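Local coordinates for protein N-acetylgalactosaminyltransferase 7 (Homo sapiens, PDB 6IWR) that is a two-domain glycosyltransferase of the polypeptide GalNAc-transferase family, with a GT-A fold followed by a ricin-type beta-trefoil lectin domain, at residues Ile123-Ser128 with Thr166-Ile171; Val152-Asn157 with Ile221-Ile226; Val408-Trp413 with Leu430-Ile435; Gly475-Phe480 with Tyr484-Met489. One frame throughout, in Å; residues are numbered along the deposited sequence.

Interaction 1: residues Ile123-Ser128 with Thr166-Ile171; sequences ISLDRS and TVHSVI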
# COMPACT_ATOMS: atom_id res chain seq x y z
N ILE A 123 21.25 -14.01 15.46
CA ILE A 123 20.59 -14.85 16.44
C ILE A 123 21.08 -16.28 16.23
O ILE A 123 21.22 -16.73 15.09
CB ILE A 123 19.06 -14.74 16.31
CG1 ILE A 123 18.63 -13.26 16.36
CG2 ILE A 123 18.34 -15.60 17.37
CD1 ILE A 123 17.12 -12.99 16.19
N SER A 124 21.40 -16.97 17.31
CA SER A 124 21.89 -18.34 17.20
C SER A 124 20.89 -19.24 16.46
O SER A 124 19.67 -19.07 16.57
CB SER A 124 22.17 -18.94 18.59
OG SER A 124 22.44 -20.33 18.51
N LEU A 125 21.41 -20.21 15.71
CA LEU A 125 20.54 -21.25 15.19
C LEU A 125 19.96 -22.13 16.30
O LEU A 125 18.91 -22.76 16.08
CB LEU A 125 21.28 -22.13 14.19
CG LEU A 125 21.87 -21.36 13.01
CD1 LEU A 125 22.73 -22.30 12.17
CD2 LEU A 125 20.76 -20.73 12.20
N ASP A 126 20.60 -22.16 17.48
CA ASP A 126 20.18 -23.00 18.60
C ASP A 126 19.58 -22.17 19.74
O ASP A 126 19.59 -22.59 20.90
CB ASP A 126 21.37 -23.81 19.11
CG ASP A 126 21.95 -24.71 18.04
OD1 ASP A 126 21.18 -25.49 17.42
OD2 ASP A 126 23.18 -24.63 17.81
N ARG A 127 19.06 -21.01 19.43
CA ARG A 127 18.58 -20.12 20.47
C ARG A 127 17.45 -20.76 21.24
O ARG A 127 16.71 -21.59 20.73
CB ARG A 127 18.12 -18.79 19.87
CG ARG A 127 16.79 -18.89 19.11
CD ARG A 127 16.23 -17.53 19.07
NE ARG A 127 14.99 -17.43 18.34
CZ ARG A 127 14.39 -16.26 18.10
NH1 ARG A 127 13.25 -16.22 17.43
NH2 ARG A 127 14.95 -15.14 18.52
N SER A 128 17.32 -20.35 22.50
CA SER A 128 16.16 -20.69 23.31
C SER A 128 15.01 -19.80 22.89
O SER A 128 15.22 -18.85 22.13
CB SER A 128 16.49 -20.52 24.78
OG SER A 128 16.97 -19.20 25.02
N THR A 166 15.14 -23.47 11.59
CA THR A 166 14.01 -24.39 11.61
C THR A 166 14.48 -25.79 11.97
O THR A 166 14.00 -26.41 12.92
CB THR A 166 13.32 -24.43 10.25
OG1 THR A 166 13.12 -23.11 9.74
CG2 THR A 166 11.99 -25.17 10.35
N VAL A 167 15.45 -26.28 11.19
CA VAL A 167 16.01 -27.60 11.37
C VAL A 167 16.65 -27.73 12.75
O VAL A 167 16.39 -28.69 13.49
CB VAL A 167 17.01 -27.92 10.24
CG1 VAL A 167 17.80 -29.19 10.55
CG2 VAL A 167 16.27 -28.06 8.90
N HIS A 168 17.54 -26.80 13.10
CA HIS A 168 18.14 -26.85 14.43
C HIS A 168 17.06 -26.94 15.49
O HIS A 168 17.11 -27.79 16.39
CB HIS A 168 19.03 -25.62 14.68
CG HIS A 168 20.44 -25.77 14.17
ND1 HIS A 168 21.51 -26.00 15.00
CD2 HIS A 168 20.94 -25.70 12.91
CE1 HIS A 168 22.62 -26.08 14.28
NE2 HIS A 168 22.30 -25.90 13.01
N SER A 169 16.04 -26.10 15.38
CA SER A 169 14.96 -26.10 16.36
C SER A 169 14.30 -27.48 16.44
O SER A 169 14.07 -28.00 17.54
CB SER A 169 13.98 -24.98 16.01
OG SER A 169 12.66 -25.44 15.81
N VAL A 170 14.02 -28.10 15.29
CA VAL A 170 13.39 -29.43 15.28
C VAL A 170 14.31 -30.46 15.93
O VAL A 170 13.87 -31.28 16.77
CB VAL A 170 13.03 -29.85 13.84
CG1 VAL A 170 12.65 -31.33 13.82
CG2 VAL A 170 11.92 -28.97 13.29
N ILE A 171 15.59 -30.45 15.56
CA ILE A 171 16.57 -31.30 16.21
C ILE A 171 16.61 -31.02 17.72
O ILE A 171 16.65 -31.94 18.54
CB ILE A 171 17.94 -31.11 15.54
CG1 ILE A 171 17.84 -31.46 14.05
CG2 ILE A 171 19.01 -31.94 16.22
CD1 ILE A 171 18.56 -32.74 13.67
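Leu125, Asp126 and His168 carry this contact between a loop and helix 160-173. Polar first: His168 ND1 donates to Asp126 OD1 at 2.5 Å, with an N-H...acceptor angle of 150°. The very short length is doubtful. The carboxylate reaches the imidazole at its edge, near the ring plane, and the two planes are turned 53° apart. Asp126 OD2 stays farther off, 3.5 Å from His168 ND1. The other ring nitrogen, NE2, bonds to Tyr201 OH, so the imidazole is held at two points.

The apolar part is a CH-pi contact. Leu125 CB sits above one face of the His168 ring, 3.8 Å from the centroid and almost on its normal. Leu125 CD1 lies farther along, 3.7 Å from His168 NE2. The torsion of His168 (chi1 -86°) sets CG beside its own backbone N and lays the ring against the loop. Trp205 meets the same imidazole edge-to-face.

Within the loop, Ser124 OG accepts from Asp126 N at 2.8 Å and so fixes the backbone that bears the carboxylate. Lys172 further ties helix to loop by binding Asp126 O. The arrangement is a type I beta turn with an ST turn inside it. A His-carboxylate hydrogen bond fastens this turn to the first helix after strand 149-155 of the GT-A fold.

Interaction 2: residues Val152-Asn157 with Ile221-Ile226; sequences VIVFHN and IQARSI
Val154 has CG1 anti to its backbone N and CG2 anti to its carbonyl carbon (chi1 173°). Both methyls are thereby brought against helix 219-230: CG1 meets the Ala223 methyl, and CG2 meets the backbone of Ala223 and Arg224. This is strand-on-helix packing in the Rossmann-like sheet of the GT-A fold. Strand 149-155 lies between strands 179-186 and 236-240, parallel to both. Helix 219-230 covers the face of the strand that carries Val154. Ile153 and Phe155 meet helix 160-173 instead.

The closest touch is apolar: Val154 CG1 to Ala223 CB, 3.4 Å. The small Ala223 side chain lets the helix backbone come near the strand, with Val154 CA and Ala223 CA 6.5 Å apart. The second methyl, CG2, rests on the helix backbone just past Ala223. It is 3.8 Å from Ala223 O and 3.9 Å from Arg224 N.

Arg224 takes part with its backbone N and the base of its side chain. From CG to NE its chain is extended, which carries the guanidinium onward to a salt bridge of NH1 with Glu355 OE1. Its side chain also lies about 7 Å from the bound manganese ion, which places this end of the contact near the metal. The helix carbonyl of Arg224 bonds to Tyr239 OH on the neighbouring strand 236-240. The methylene that meets the valine is Arg224 CG, 4.2 Å from Val154 CG2.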
# COMPACT_ATOMS: atom_id res chain seq x y z
N VAL A 152 8.99 -32.85 6.90
CA VAL A 152 9.38 -32.40 5.58
C VAL A 152 9.24 -30.89 5.54
O VAL A 152 8.24 -30.33 6.01
CB VAL A 152 8.56 -33.08 4.46
CG1 VAL A 152 8.02 -34.44 4.93
CG2 VAL A 152 7.48 -32.23 4.05
N ILE A 153 10.28 -30.23 5.05
CA ILE A 153 10.35 -28.78 4.91
C ILE A 153 10.57 -28.52 3.42
O ILE A 153 11.62 -28.89 2.87
CB ILE A 153 11.48 -28.17 5.74
CG1 ILE A 153 11.31 -28.48 7.21
CG2 ILE A 153 11.54 -26.65 5.55
CD1 ILE A 153 12.54 -28.22 7.97
N VAL A 154 9.60 -27.92 2.78
CA VAL A 154 9.73 -27.47 1.41
C VAL A 154 10.28 -26.06 1.44
O VAL A 154 9.79 -25.21 2.19
CB VAL A 154 8.37 -27.54 0.69
CG1 VAL A 154 8.46 -26.90 -0.69
CG2 VAL A 154 7.88 -28.98 0.63
N PHE A 155 11.32 -25.80 0.67
CA PHE A 155 11.86 -24.45 0.65
C PHE A 155 12.15 -24.02 -0.78
O PHE A 155 12.33 -24.84 -1.69
CB PHE A 155 13.12 -24.33 1.53
CG PHE A 155 14.33 -25.00 0.96
CD1 PHE A 155 15.20 -24.31 0.13
CD2 PHE A 155 14.62 -26.31 1.30
CE1 PHE A 155 16.33 -24.91 -0.38
CE2 PHE A 155 15.76 -26.93 0.78
CZ PHE A 155 16.61 -26.23 -0.07
N HIS A 156 12.14 -22.70 -0.96
CA HIS A 156 12.54 -22.07 -2.22
C HIS A 156 13.28 -20.79 -1.86
O HIS A 156 12.68 -19.86 -1.33
CB HIS A 156 11.33 -21.78 -3.12
CG HIS A 156 11.64 -20.98 -4.34
ND1 HIS A 156 12.12 -21.54 -5.51
CD2 HIS A 156 11.56 -19.64 -4.58
CE1 HIS A 156 12.32 -20.59 -6.41
NE2 HIS A 156 11.99 -19.43 -5.86
N ASN A 157 14.58 -20.75 -2.13
CA ASN A 157 15.39 -19.54 -2.00
C ASN A 157 15.40 -18.99 -0.58
O ASN A 157 15.71 -17.81 -0.37
CB ASN A 157 14.93 -18.47 -2.98
CG ASN A 157 15.47 -18.69 -4.37
OD1 ASN A 157 16.30 -19.59 -4.59
ND2 ASN A 157 15.03 -17.87 -5.32
N ILE A 221 2.34 -26.58 -3.47
CA ILE A 221 1.45 -27.71 -3.24
C ILE A 221 2.07 -29.00 -3.76
O ILE A 221 2.13 -30.02 -3.06
CB ILE A 221 0.10 -27.46 -3.92
CG1 ILE A 221 -0.52 -26.17 -3.40
CG2 ILE A 221 -0.82 -28.65 -3.73
CD1 ILE A 221 -1.70 -25.75 -4.18
N GLN A 222 2.50 -29.01 -5.02
CA GLN A 222 3.05 -30.25 -5.54
C GLN A 222 4.39 -30.58 -4.89
O GLN A 222 4.78 -31.75 -4.85
CB GLN A 222 3.16 -30.17 -7.06
CG GLN A 222 1.79 -30.05 -7.77
CD GLN A 222 0.62 -30.81 -7.08
OE1 GLN A 222 0.71 -32.00 -6.73
NE2 GLN A 222 -0.50 -30.10 -6.90
N ALA A 223 5.10 -29.58 -4.37
CA ALA A 223 6.34 -29.88 -3.64
C ALA A 223 6.05 -30.66 -2.36
O ALA A 223 6.80 -31.57 -2.00
CB ALA A 223 7.09 -28.59 -3.32
N ARG A 224 4.96 -30.32 -1.66
CA ARG A 224 4.57 -31.08 -0.48
C ARG A 224 4.24 -32.52 -0.85
O ARG A 224 4.54 -33.45 -0.09
CB ARG A 224 3.40 -30.42 0.23
CG ARG A 224 3.73 -29.13 1.00
CD ARG A 224 2.62 -28.82 1.98
NE ARG A 224 2.66 -27.43 2.41
CZ ARG A 224 1.78 -26.51 2.06
NH1 ARG A 224 0.76 -26.84 1.28
NH2 ARG A 224 1.91 -25.25 2.48
N SER A 225 3.65 -32.74 -2.03
CA SER A 225 3.32 -34.10 -2.44
C SER A 225 4.58 -34.91 -2.75
O SER A 225 4.68 -36.09 -2.37
CB SER A 225 2.37 -34.08 -3.64
OG SER A 225 1.06 -33.68 -3.27
N ILE A 226 5.53 -34.31 -3.46
CA ILE A 226 6.84 -34.94 -3.63
C ILE A 226 7.46 -35.25 -2.27
O ILE A 226 8.04 -36.33 -2.07
CB ILE A 226 7.77 -34.03 -4.46
CG1 ILE A 226 7.21 -33.85 -5.89
CG2 ILE A 226 9.21 -34.56 -4.42
CD1 ILE A 226 7.75 -32.65 -6.60

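Interaction 3: residues Val408-Trp413 with Leu430-Ile435; sequences VVEVWW and LPYGDI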
# COMPACT_ATOMS: atom_id res chain seq x y z
N VAL A 408 -11.55 -27.20 -5.99
CA VAL A 408 -11.95 -27.61 -4.65
C VAL A 408 -13.46 -27.54 -4.51
O VAL A 408 -14.09 -28.49 -4.02
CB VAL A 408 -11.25 -26.75 -3.59
CG1 VAL A 408 -11.72 -27.18 -2.19
CG2 VAL A 408 -9.75 -26.90 -3.73
N VAL A 409 -14.05 -26.41 -4.92
CA VAL A 409 -15.48 -26.19 -4.69
C VAL A 409 -16.31 -27.20 -5.48
O VAL A 409 -17.26 -27.79 -4.95
CB VAL A 409 -15.86 -24.75 -5.06
CG1 VAL A 409 -17.39 -24.62 -5.24
CG2 VAL A 409 -15.34 -23.76 -3.99
N GLU A 410 -15.94 -27.42 -6.75
CA GLU A 410 -16.74 -28.27 -7.62
C GLU A 410 -16.77 -29.72 -7.13
O GLU A 410 -17.75 -30.45 -7.38
CB GLU A 410 -16.19 -28.20 -9.05
CG GLU A 410 -16.74 -27.05 -9.94
CD GLU A 410 -18.26 -26.98 -9.98
OE1 GLU A 410 -18.80 -25.85 -10.11
OE2 GLU A 410 -18.90 -28.05 -9.87
N VAL A 411 -15.73 -30.18 -6.43
CA VAL A 411 -15.75 -31.58 -6.00
C VAL A 411 -16.34 -31.72 -4.59
O VAL A 411 -16.92 -32.76 -4.29
CB VAL A 411 -14.34 -32.22 -6.11
CG1 VAL A 411 -13.29 -31.25 -5.73
CG2 VAL A 411 -14.23 -33.45 -5.22
N TRP A 412 -16.27 -30.69 -3.75
CA TRP A 412 -16.58 -30.85 -2.33
C TRP A 412 -17.77 -30.05 -1.82
O TRP A 412 -18.42 -30.50 -0.88
CB TRP A 412 -15.35 -30.50 -1.46
CG TRP A 412 -14.24 -31.48 -1.64
CD1 TRP A 412 -13.03 -31.26 -2.26
CD2 TRP A 412 -14.25 -32.86 -1.26
NE1 TRP A 412 -12.28 -32.44 -2.27
CE2 TRP A 412 -13.01 -33.42 -1.66
CE3 TRP A 412 -15.19 -33.68 -0.64
CZ2 TRP A 412 -12.70 -34.76 -1.45
CZ3 TRP A 412 -14.87 -35.02 -0.43
CH2 TRP A 412 -13.65 -35.54 -0.83
N TRP A 413 -18.08 -28.89 -2.40
CA TRP A 413 -19.06 -28.00 -1.79
C TRP A 413 -20.51 -28.29 -2.18
O TRP A 413 -21.41 -27.63 -1.65
CB TRP A 413 -18.78 -26.54 -2.14
CG TRP A 413 -17.71 -25.88 -1.34
CD1 TRP A 413 -16.64 -26.48 -0.73
CD2 TRP A 413 -17.60 -24.47 -1.06
NE1 TRP A 413 -15.86 -25.53 -0.09
CE2 TRP A 413 -16.42 -24.29 -0.28
CE3 TRP A 413 -18.37 -23.35 -1.39
CZ2 TRP A 413 -16.00 -23.04 0.17
CZ3 TRP A 413 -17.95 -22.10 -0.95
CH2 TRP A 413 -16.78 -21.96 -0.17
N LEU A 430 -14.58 -20.60 -15.95
CA LEU A 430 -13.15 -20.86 -15.95
C LEU A 430 -12.86 -22.31 -16.34
O LEU A 430 -13.49 -23.23 -15.82
CB LEU A 430 -12.57 -20.58 -14.58
CG LEU A 430 -11.50 -19.49 -14.55
CD1 LEU A 430 -11.93 -18.25 -15.34
CD2 LEU A 430 -11.09 -19.12 -13.11
N PRO A 431 -11.92 -22.59 -17.25
CA PRO A 431 -11.58 -24.01 -17.52
C PRO A 431 -10.87 -24.68 -16.33
O PRO A 431 -9.64 -24.78 -16.34
CB PRO A 431 -10.67 -23.93 -18.75
CG PRO A 431 -10.62 -22.47 -19.16
CD PRO A 431 -11.05 -21.66 -17.99
N TYR A 432 -11.61 -25.18 -15.32
CA TYR A 432 -10.97 -25.65 -14.09
C TYR A 432 -10.29 -27.01 -14.24
O TYR A 432 -9.55 -27.41 -13.34
CB TYR A 432 -11.96 -25.68 -12.91
CG TYR A 432 -13.24 -26.50 -13.08
CD1 TYR A 432 -13.30 -27.85 -12.74
CD2 TYR A 432 -14.42 -25.90 -13.52
CE1 TYR A 432 -14.48 -28.60 -12.88
CE2 TYR A 432 -15.60 -26.64 -13.66
CZ TYR A 432 -15.63 -27.99 -13.33
OH TYR A 432 -16.80 -28.73 -13.48
N GLY A 433 -10.50 -27.73 -15.35
CA GLY A 433 -9.73 -28.92 -15.66
C GLY A 433 -10.44 -30.19 -15.28
O GLY A 433 -11.54 -30.20 -14.73
N ASP A 434 -9.79 -31.30 -15.56
CA ASP A 434 -10.39 -32.61 -15.30
C ASP A 434 -10.53 -32.86 -13.80
O ASP A 434 -9.54 -32.81 -13.06
CB ASP A 434 -9.55 -33.69 -15.94
CG ASP A 434 -10.25 -35.01 -15.99
OD1 ASP A 434 -11.25 -35.19 -15.26
OD2 ASP A 434 -9.81 -35.88 -16.76
N ILE A 435 -11.75 -33.16 -13.35
CA ILE A 435 -12.02 -33.36 -11.92
C ILE A 435 -12.67 -34.74 -11.73
O ILE A 435 -13.11 -35.09 -10.63
CB ILE A 435 -12.86 -32.18 -11.37
CG1 ILE A 435 -12.34 -31.79 -10.01
CG2 ILE A 435 -14.39 -32.39 -11.33
CD1 ILE A 435 -11.02 -31.11 -10.09
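Glu410 and Tyr432 join the end of helix 400-412 to the loop that leads into helix 436-444. These helices come after the last strand of the GT-A sheet and before the first strand of the beta-trefoil. The main contact is a CH-pi one. Glu410 CG lies over one face of the Tyr432 ring, 4.0 Å from its centroid and 23° off the normal. It is shifted toward the hydroxyl-bearing end of the ring, 3.7 Å from Tyr432 CZ. Tyr432 has CG between its backbone N and carbonyl carbon (chi1 56°), which turns the ring to the helix. The two side chains cross at about a right angle.

Glu410 bends at chi2, and its carboxylate plane is 15° from that of the ring. The acid is held elsewhere: OE1 by Tyr421 OH and OE2 in a salt bridge with Lys417. Arg407, one turn earlier, binds the loop carbonyls of Tyr432 and Asp434.

A second, looser contact lies at Ile435, in the N-cap position before helix 436-444. Its CB points toward helix 400-412, and its CG1 meets Val411, with Ile435 CG1 4.4 Å from Val411 CB.

Interaction 4: residues Gly475-Phe480 with Tyr484-Met489; sequences GEIRGF and YCIDSM
Arg478 starts this contact at CB, which touches Cys485 SG at 3.8 Å. Its CG comes next and lies 3.7 Å from Tyr484 O. The chain then bends at chi3 (-73°) and turns back toward Glu476. Arg478 NE donates to Glu476 OE1 at 2.6 Å, nearly straight at 173° and in the guanidinium plane. Arg478 NH1 reaches Glu476 OE2 at its syn lone pair, so the carboxylate is gripped side-on by two nitrogens. The last nitrogen, NH2, bonds to Thr482 O in the turn. Glu476 OE1 also takes a bond from Asn592.

Consecutive strands 476-479 and 484-487 are joined by a single antiparallel bridge at the start of the ricin-type beta-trefoil domain, and strand 476-479 pairs on its other side with strand 589-592 near the chain's end. Arg478 and Cys485 make a non-hydrogen-bonded antiparallel pair, framed by two backbone bonds. Gly479 N gives to Tyr484 O at 2.8 Å, and Ile486 N gives to Ile477 O at 2.9 Å. One water extends the pairing: it accepts from Ile477 N at 2.8 Å and donates to Ile486 O at 2.6 Å.

Cys485 is on the same face as Glu476 and Arg478, and its sulfur is bonded to Cys502. On the face of Ile477 and Ile486, Ile477 CG2 packs on Ile486 CD1 at 3.6 Å, and both isoleucines also touch Trp589 and Phe511.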
# COMPACT_ATOMS: atom_id res chain seq x y z
N GLY A 475 -19.96 -7.76 -13.63
CA GLY A 475 -19.07 -7.47 -14.73
C GLY A 475 -18.44 -6.09 -14.63
O GLY A 475 -18.42 -5.48 -13.54
N GLU A 476 -17.90 -5.60 -15.75
CA GLU A 476 -17.57 -4.19 -15.87
C GLU A 476 -18.84 -3.35 -15.80
O GLU A 476 -19.94 -3.80 -16.17
CB GLU A 476 -16.85 -3.94 -17.20
CG GLU A 476 -17.77 -4.07 -18.42
CD GLU A 476 -17.07 -3.81 -19.74
OE1 GLU A 476 -17.77 -3.75 -20.77
OE2 GLU A 476 -15.83 -3.65 -19.77
N ILE A 477 -18.70 -2.13 -15.31
CA ILE A 477 -19.76 -1.14 -15.38
C ILE A 477 -19.29 -0.09 -16.38
O ILE A 477 -18.52 0.82 -16.05
CB ILE A 477 -20.09 -0.53 -14.02
CG1 ILE A 477 -20.54 -1.64 -13.06
CG2 ILE A 477 -21.20 0.50 -14.17
CD1 ILE A 477 -20.83 -1.17 -11.63
N ARG A 478 -19.73 -0.24 -17.62
CA ARG A 478 -19.22 0.52 -18.74
C ARG A 478 -20.21 1.61 -19.12
O ARG A 478 -21.42 1.41 -19.05
CB ARG A 478 -18.95 -0.40 -19.93
CG ARG A 478 -18.55 0.31 -21.21
CD ARG A 478 -18.57 -0.66 -22.36
NE ARG A 478 -17.45 -1.59 -22.26
CZ ARG A 478 -16.30 -1.48 -22.92
NH1 ARG A 478 -15.34 -2.38 -22.74
NH2 ARG A 478 -16.11 -0.46 -23.75
N GLY A 479 -19.69 2.76 -19.52
CA GLY A 479 -20.56 3.83 -20.00
C GLY A 479 -21.15 3.48 -21.35
O GLY A 479 -20.43 3.14 -22.30
N PHE A 480 -22.48 3.54 -21.44
CA PHE A 480 -23.21 3.09 -22.63
C PHE A 480 -22.62 3.71 -23.89
O PHE A 480 -22.57 4.94 -24.02
CB PHE A 480 -24.70 3.45 -22.50
CG PHE A 480 -25.55 2.98 -23.67
CD1 PHE A 480 -25.71 1.61 -23.92
CD2 PHE A 480 -26.20 3.90 -24.50
CE1 PHE A 480 -26.50 1.17 -24.99
CE2 PHE A 480 -26.99 3.47 -25.59
CZ PHE A 480 -27.14 2.10 -25.83
N TYR A 484 -15.40 3.97 -21.41
CA TYR A 484 -15.06 4.31 -20.04
C TYR A 484 -15.81 3.41 -19.09
O TYR A 484 -16.96 3.06 -19.33
CB TYR A 484 -15.37 5.77 -19.75
CG TYR A 484 -14.47 6.72 -20.49
CD1 TYR A 484 -13.11 6.85 -20.16
CD2 TYR A 484 -14.98 7.52 -21.52
CE1 TYR A 484 -12.27 7.75 -20.85
CE2 TYR A 484 -14.15 8.42 -22.21
CZ TYR A 484 -12.80 8.53 -21.87
OH TYR A 484 -11.99 9.41 -22.55
N CYS A 485 -15.12 3.00 -18.03
CA CYS A 485 -15.60 2.04 -17.05
C CYS A 485 -15.44 2.63 -15.65
O CYS A 485 -14.48 3.37 -15.38
CB CYS A 485 -14.83 0.71 -17.13
SG CYS A 485 -15.42 -0.44 -18.41
N ILE A 486 -16.38 2.32 -14.77
CA ILE A 486 -16.15 2.63 -13.37
C ILE A 486 -15.01 1.74 -12.93
O ILE A 486 -14.91 0.58 -13.34
CB ILE A 486 -17.41 2.42 -12.51
CG1 ILE A 486 -18.56 3.33 -13.03
CG2 ILE A 486 -17.09 2.71 -11.05
CD1 ILE A 486 -19.86 3.28 -12.24
N ASP A 487 -14.09 2.30 -12.14
CA ASP A 487 -13.04 1.44 -11.67
C ASP A 487 -12.48 1.95 -10.35
O ASP A 487 -12.46 3.15 -10.06
CB ASP A 487 -12.01 1.21 -12.79
CG ASP A 487 -10.61 1.64 -12.47
OD1 ASP A 487 -9.93 1.09 -11.56
OD2 ASP A 487 -10.14 2.47 -13.24
N SER A 488 -12.11 0.98 -9.53
CA SER A 488 -11.90 1.21 -8.11
C SER A 488 -10.62 1.97 -7.84
O SER A 488 -10.48 2.60 -6.79
CB SER A 488 -11.86 -0.15 -7.41
OG SER A 488 -12.13 -0.01 -6.04
N MET A 489 -9.66 1.92 -8.77
CA MET A 489 -8.27 2.26 -8.47
C MET A 489 -7.74 1.43 -7.31
O MET A 489 -6.81 1.85 -6.62
CB MET A 489 -8.11 3.75 -8.16
CG MET A 489 -8.66 4.67 -9.22
SD MET A 489 -8.12 4.14 -10.83
CE MET A 489 -8.79 5.50 -11.79
O HOH W 1 -16.03 -1.29 -14.78

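Interaction 2 and the helix of interaction 1 belong to the GT-A fold, and the two contacts alternate along the chain. Their centres are about 20 Å apart, yet they touch: Ile153 CD1 packs on Val167 CG2 at 3.8 Å. Strand 149-155 is thus held between helix 160-173 and helix 219-230. Interaction 3 follows later in sequence, in the helices leading to the lectin domain. Its nearest atoms are about 8 Å from interaction 2. Interaction 4 comes last, in the beta-trefoil, its centre about 53 Å from that of interaction 1 and about 30 Å from that of interaction 3. The four contacts run from the GT-A sheet through the helices to the lectin domain.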